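Chinitase A (PDB 3EBV) is a family 18 glycoside hydrolase, here its TIM-barrel domain, that probably cleaves chitin internally as an endochitinase. Local coordinates at residues A[167-173]-A[212-218]; A[176-180]-A[205-209]. All coordinates share one frame; numbering follows the deposited sequence.

Interaction 1. Residues A[167-173]-A[212-218]; sequences LNVKDIL and GGLAPSQ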
loop_
_atom_site.group_PDB
_atom_site.type_symbol
_atom_site.label_atom_id
_atom_site.label_comp_id
_atom_site.label_asym_id
_atom_site.label_seq_id
_atom_site.Cartn_x
_atom_site.Cartn_y
_atom_site.Cartn_z
ATOM N N LEU A 167 -6.848 -13.295 -2.602
ATOM C CA LEU A 167 -8.037 -14.120 -2.384
ATOM C C LEU A 167 -7.737 -15.264 -1.391
ATOM O O LEU A 167 -8.574 -15.530 -0.509
ATOM C CB LEU A 167 -8.540 -14.678 -3.712
ATOM C CG LEU A 167 -9.166 -13.595 -4.632
ATOM C CD1 LEU A 167 -9.313 -14.213 -6.024
ATOM C CD2 LEU A 167 -10.505 -13.073 -4.046
ATOM N N ASN A 168 -6.550 -15.870 -1.522
ATOM C CA ASN A 168 -6.226 -17.023 -0.648
ATOM C C ASN A 168 -6.196 -16.582 0.791
ATOM O O ASN A 168 -6.547 -17.364 1.690
ATOM C CB ASN A 168 -4.861 -17.582 -1.015
ATOM C CG ASN A 168 -4.855 -18.337 -2.338
ATOM O OD1 ASN A 168 -5.932 -18.606 -2.933
ATOM N ND2 ASN A 168 -3.658 -18.712 -2.804
ATOM N N VAL A 169 -5.742 -15.340 1.023
ATOM C CA VAL A 169 -5.629 -14.819 2.411
ATOM C C VAL A 169 -6.674 -13.764 2.752
ATOM O O VAL A 169 -6.482 -12.930 3.654
ATOM C CB VAL A 169 -4.175 -14.351 2.757
ATOM C CG1 VAL A 169 -3.160 -15.430 2.415
ATOM C CG2 VAL A 169 -3.826 -13.040 1.974
ATOM N N LYS A 170 -7.826 -13.809 2.072
ATOM C CA LYS A 170 -8.822 -12.759 2.231
ATOM C C LYS A 170 -9.239 -12.509 3.673
ATOM O O LYS A 170 -9.479 -11.379 4.090
ATOM C CB LYS A 170 -10.046 -13.090 1.362
ATOM C CG LYS A 170 -11.143 -12.073 1.465
ATOM C CD LYS A 170 -12.315 -12.411 0.563
ATOM C CE LYS A 170 -13.324 -11.243 0.549
ATOM N NZ LYS A 170 -14.653 -11.668 -0.073
ATOM N N ASP A 171 -9.327 -13.593 4.457
ATOM C CA ASP A 171 -9.780 -13.450 5.853
ATOM C C ASP A 171 -8.757 -12.766 6.784
ATOM O O ASP A 171 -9.128 -12.398 7.911
ATOM C CB ASP A 171 -10.098 -14.837 6.401
ATOM C CG ASP A 171 -8.928 -15.774 6.221
ATOM O OD1 ASP A 171 -8.638 -16.148 5.068
ATOM O OD2 ASP A 171 -8.271 -16.108 7.197
ATOM N N ILE A 172 -7.516 -12.558 6.318
ATOM C CA ILE A 172 -6.506 -11.846 7.126
ATOM C C ILE A 172 -5.977 -10.577 6.431
ATOM O O ILE A 172 -5.076 -9.901 6.949
ATOM C CB ILE A 172 -5.297 -12.741 7.512
ATOM C CG1 ILE A 172 -4.635 -13.375 6.302
ATOM C CG2 ILE A 172 -5.758 -13.818 8.530
ATOM C CD1 ILE A 172 -3.251 -14.009 6.625
ATOM N N LEU A 173 -6.545 -10.263 5.255
ATOM C CA LEU A 173 -6.094 -9.151 4.427
ATOM C C LEU A 173 -6.790 -7.852 4.842
ATOM O O LEU A 173 -8.045 -7.788 4.899
ATOM C CB LEU A 173 -6.442 -9.474 2.985
ATOM C CG LEU A 173 -6.221 -8.379 1.963
ATOM C CD1 LEU A 173 -4.719 -8.077 1.735
ATOM C CD2 LEU A 173 -6.864 -8.898 0.633
ATOM N N GLY A 212 -14.345 -9.154 -8.246
ATOM C CA GLY A 212 -13.569 -10.362 -8.371
ATOM C C GLY A 212 -13.289 -11.084 -7.057
ATOM O O GLY A 212 -12.390 -11.910 -7.004
ATOM N N GLY A 213 -14.038 -10.728 -6.027
ATOM C CA GLY A 213 -14.005 -11.492 -4.761
ATOM C C GLY A 213 -13.368 -10.799 -3.571
ATOM O O GLY A 213 -13.325 -11.382 -2.484
ATOM N N LEU A 214 -12.863 -9.585 -3.748
ATOM C CA LEU A 214 -12.363 -8.763 -2.623
ATOM C C LEU A 214 -13.494 -7.921 -2.067
ATOM O O LEU A 214 -14.338 -7.401 -2.835
ATOM C CB LEU A 214 -11.177 -7.893 -3.054
ATOM C CG LEU A 214 -9.944 -8.700 -3.477
ATOM C CD1 LEU A 214 -8.900 -7.722 -3.990
ATOM C CD2 LEU A 214 -9.361 -9.521 -2.311
ATOM N N ALA A 215 -13.552 -7.788 -0.738
ATOM C CA ALA A 215 -14.552 -6.915 -0.112
ATOM C C ALA A 215 -14.206 -5.428 -0.400
ATOM O O ALA A 215 -13.032 -5.098 -0.630
ATOM C CB ALA A 215 -14.603 -7.148 1.426
ATOM N N PRO A 216 -15.201 -4.545 -0.384
ATOM C CA PRO A 216 -14.891 -3.126 -0.610
ATOM C C PRO A 216 -13.858 -2.608 0.385
ATOM O O PRO A 216 -13.011 -1.786 0.012
ATOM C CB PRO A 216 -16.257 -2.436 -0.464
ATOM C CG PRO A 216 -17.226 -3.513 -0.939
ATOM C CD PRO A 216 -16.666 -4.781 -0.329
ATOM N N SER A 217 -13.905 -3.067 1.643
ATOM C CA SER A 217 -12.933 -2.609 2.620
ATOM C C SER A 217 -11.526 -3.077 2.298
ATOM O O SER A 217 -10.572 -2.635 2.980
ATOM C CB SER A 217 -13.263 -3.122 4.029
ATOM O OG SER A 217 -13.250 -4.521 4.033
ATOM N N GLN A 218 -11.388 -3.958 1.302
ATOM C CA GLN A 218 -10.069 -4.491 0.947
ATOM C C GLN A 218 -9.502 -3.840 -0.333
ATOM O O GLN A 218 -8.488 -4.311 -0.840
ATOM C CB GLN A 218 -10.124 -6.017 0.765
ATOM C CG GLN A 218 -10.408 -6.678 2.108
ATOM C CD GLN A 218 -10.638 -8.154 1.994
ATOM O OE1 GLN A 218 -11.367 -8.645 1.120
ATOM N NE2 GLN A 218 -10.043 -8.893 2.937
#
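G212 meets L167 through its carbonyl oxygen, which lies against both methyls at the end of the leucine. At G213 the backbone angles would jam a CB against the preceding carbonyl oxygen, and it would also clash with L167 CD2, so the position calls for glycine. L167 CD2 itself comes to 3.6 Å from G213 O. K170 NZ bonds to G213 O at 2.8 Å, from above the carbonyl plane; this rests on one of two modelled lysine conformers and is less certain. K170 gets there as a fully extended chain, its CG anti to its backbone N (chi1 179°). L214 then turns its CD2 methyl inward, touching L173 CD2 at 3.9 Å and L167 CD2 at 4.1 Å; F163 and M155 also pack on it. Next comes A215, whose backbone N-H points back to Q218 OE1, 3.0 Å away and on a lone pair in the carbonyl plane. The Q218 side chain crosses that of K170 at about a right angle, and both NE2 hydrogens go to the other segment. Q218 NE2 gives one to K170 O at 2.8 Å, bent to 134°. The other runs from Q218 NE2 to L173 O at 3.0 Å, nearly straight at 170°. Both acceptors lie in or close to the amide plane. These loops lead into strands 175-179 and 219-224 at the N-terminal end of the barrel, away from the family's catalytic face. With three backbone groups bonded to it, the buried amide of Q218 is satisfied at both ends, and its rotation should be fixed.

Interaction 2. Residues A[176-180]-A[205-209]; sequences VNMQY and LACIQ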
loop_
_atom_site.group_PDB
_atom_site.type_symbol
_atom_site.label_atom_id
_atom_site.label_comp_id
_atom_site.label_asym_id
_atom_site.label_seq_id
_atom_site.Cartn_x
_atom_site.Cartn_y
_atom_site.Cartn_z
ATOM N N VAL A 176 -5.815 -4.034 -0.292
ATOM C CA VAL A 176 -4.968 -4.020 -1.493
ATOM C C VAL A 176 -4.953 -2.591 -1.985
ATOM O O VAL A 176 -5.945 -2.106 -2.542
ATOM C CB VAL A 176 -5.484 -4.953 -2.603
ATOM C CG1 VAL A 176 -4.581 -4.883 -3.822
ATOM C CG2 VAL A 176 -5.494 -6.418 -2.087
ATOM N N ASN A 177 -3.831 -1.902 -1.774
ATOM C CA ASN A 177 -3.618 -0.544 -2.308
ATOM C C ASN A 177 -2.855 -0.655 -3.634
ATOM O O ASN A 177 -1.628 -0.531 -3.671
ATOM C CB ASN A 177 -2.789 0.300 -1.335
ATOM C CG ASN A 177 -3.517 0.617 -0.029
ATOM O OD1 ASN A 177 -4.691 1.032 -0.032
ATOM N ND2 ASN A 177 -2.776 0.491 1.123
HETATM N N MSE A 178 -3.560 -0.974 -4.713
HETATM C CA MSE A 178 -2.850 -1.091 -5.993
HETATM C C MSE A 178 -2.218 0.244 -6.404
HETATM O O MSE A 178 -2.715 1.320 -6.040
HETATM C CB MSE A 178 -3.786 -1.611 -7.118
HETATM C CG MSE A 178 -3.037 -1.814 -8.423
HETATM SE SE MSE A 178 -4.170 -2.857 -9.664
HETATM C CE MSE A 178 -5.438 -1.502 -10.177
ATOM N N GLN A 179 -1.100 0.130 -7.151
ATOM C CA GLN A 179 -0.395 1.304 -7.644
ATOM C C GLN A 179 -0.999 1.644 -9.024
ATOM O O GLN A 179 -0.653 1.046 -10.063
ATOM C CB GLN A 179 1.105 0.993 -7.815
ATOM C CG GLN A 179 1.777 0.565 -6.525
ATOM C CD GLN A 179 3.251 0.241 -6.778
ATOM O OE1 GLN A 179 3.965 0.986 -7.466
ATOM N NE2 GLN A 179 3.700 -0.887 -6.235
ATOM N N TYR A 180 -1.944 2.595 -9.017
ATOM C CA TYR A 180 -2.604 2.988 -10.286
ATOM C C TYR A 180 -1.731 4.008 -11.051
ATOM O O TYR A 180 -2.160 5.147 -11.381
ATOM C CB TYR A 180 -3.994 3.609 -10.000
ATOM C CG TYR A 180 -5.009 2.641 -9.443
ATOM C CD1 TYR A 180 -6.074 2.179 -10.223
ATOM C CD2 TYR A 180 -4.922 2.207 -8.111
ATOM C CE1 TYR A 180 -7.051 1.319 -9.690
ATOM C CE2 TYR A 180 -5.851 1.321 -7.589
ATOM C CZ TYR A 180 -6.933 0.880 -8.371
ATOM O OH TYR A 180 -7.841 -0.007 -7.836
ATOM N N LEU A 205 -10.498 -0.120 -13.203
ATOM C CA LEU A 205 -9.579 -1.152 -12.714
ATOM C C LEU A 205 -9.932 -1.550 -11.277
ATOM O O LEU A 205 -9.812 -2.743 -10.953
ATOM C CB LEU A 205 -8.122 -0.658 -12.789
ATOM C CG LEU A 205 -7.457 -0.872 -14.157
ATOM C CD1 LEU A 205 -8.134 -0.143 -15.307
ATOM C CD2 LEU A 205 -5.991 -0.411 -14.063
ATOM N N ALA A 206 -10.346 -0.605 -10.420
ATOM C CA ALA A 206 -10.825 -0.987 -9.074
ATOM C C ALA A 206 -12.005 -1.947 -9.180
ATOM O O ALA A 206 -12.123 -2.895 -8.396
ATOM C CB ALA A 206 -11.187 0.229 -8.263
ATOM N N CYS A 207 -12.853 -1.734 -10.173
ATOM C CA CYS A 207 -14.008 -2.621 -10.412
ATOM C C CYS A 207 -13.588 -4.094 -10.570
ATOM O O CYS A 207 -14.319 -5.005 -10.159
ATOM C CB CYS A 207 -14.681 -2.104 -11.706
ATOM S SG CYS A 207 -16.046 -3.101 -12.318
ATOM N N ILE A 208 -12.441 -4.365 -11.190
ATOM C CA ILE A 208 -12.031 -5.762 -11.378
ATOM C C ILE A 208 -11.869 -6.412 -9.983
ATOM O O ILE A 208 -12.241 -7.580 -9.786
ATOM C CB ILE A 208 -10.674 -5.867 -12.135
ATOM C CG1 ILE A 208 -10.745 -5.205 -13.514
ATOM C CG2 ILE A 208 -10.227 -7.319 -12.280
ATOM C CD1 ILE A 208 -9.376 -5.064 -14.156
ATOM N N GLN A 209 -11.281 -5.666 -9.033
ATOM C CA GLN A 209 -11.117 -6.183 -7.654
ATOM C C GLN A 209 -12.465 -6.329 -6.946
ATOM O O GLN A 209 -12.726 -7.366 -6.296
ATOM C CB GLN A 209 -10.197 -5.237 -6.879
ATOM C CG GLN A 209 -8.794 -5.245 -7.467
ATOM C CD GLN A 209 -7.883 -4.169 -6.903
ATOM O OE1 GLN A 209 -7.948 -3.836 -5.724
ATOM N NE2 GLN A 209 -7.033 -3.629 -7.770
HETATM O O HOH W 1 -6.794 -1.313 -5.578
#
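The side chains of Y180 and L205 lie alongside each other, pointing opposite ways, and L205 CB comes to 3.8 Å from Y180 CE1, obliquely to the ring. The backbone N of A206 stands at the ring edge, in its plane. Over one face sits the CE methyl of M178, modelled as selenomethionine, 3.2 Å above the ring plane and displaced toward the rim. It reaches that place because the chain, extended at first, bends at its last torsion (chi3 75°); the same methyl touches L205 CB, the two side chains crossing at about a right angle. At the far end of the ring the hydroxyl meets the helix, with Y180 OH 3.4 Å from A206 CB. Q209 is laid obliquely across the strand side chains: its NE2 is 3.5 Å from M178 SE, and its OE1 faces V176 CG1 at 4.0 Å. No hydrogen bond joins the two segments directly. Instead one water, 2.8 Å from Y180 OH, donates to Q209 OE1, also at 2.8 Å. A phenylalanine here would remove the hydroxyl and would probably leave the water without its tyrosine partner, breaking the bridge to Q209. The pairing is that of a barrel strand with the helix covering it: the axes of strand 176-179 and helix segment 205-209 approach to 10.9 Å and run roughly antiparallel, at 148°. V176, M178 and Y180 direct their CB atoms at the helix, whereas N177 turns away and Q179 bonds to E121, which ends the DxxDxDxE signature of family 18. C207, on the helix's far side, is disulfide-bonded to C189. Apolar packing of M178, L205 and Y180 is thus combined with a buried glutamine and hydroxyl that one water bridges.

In the fold
Following the chain, helix 161-168 passes through 167-173 into strand 175-179, which forms one stave of the barrel wall. Helix 199-210 then returns over that strand, and interaction 2 closes the shorter loop. A few residues later 212-218 meets 167-173, so interaction 1 closes a wider loop enclosing the first; the two do not cross. Strand 219-224 follows, parallel to and paired with 175-179, completing a beta-alpha-beta crossover of the TIM barrel. The contacts meet where Q218 O probably accepts a hydrogen bond from V176 N, and where L214 packs on Q209 and V176. Together they join two successive helices to the wall and the entry loops of two neighbouring strands.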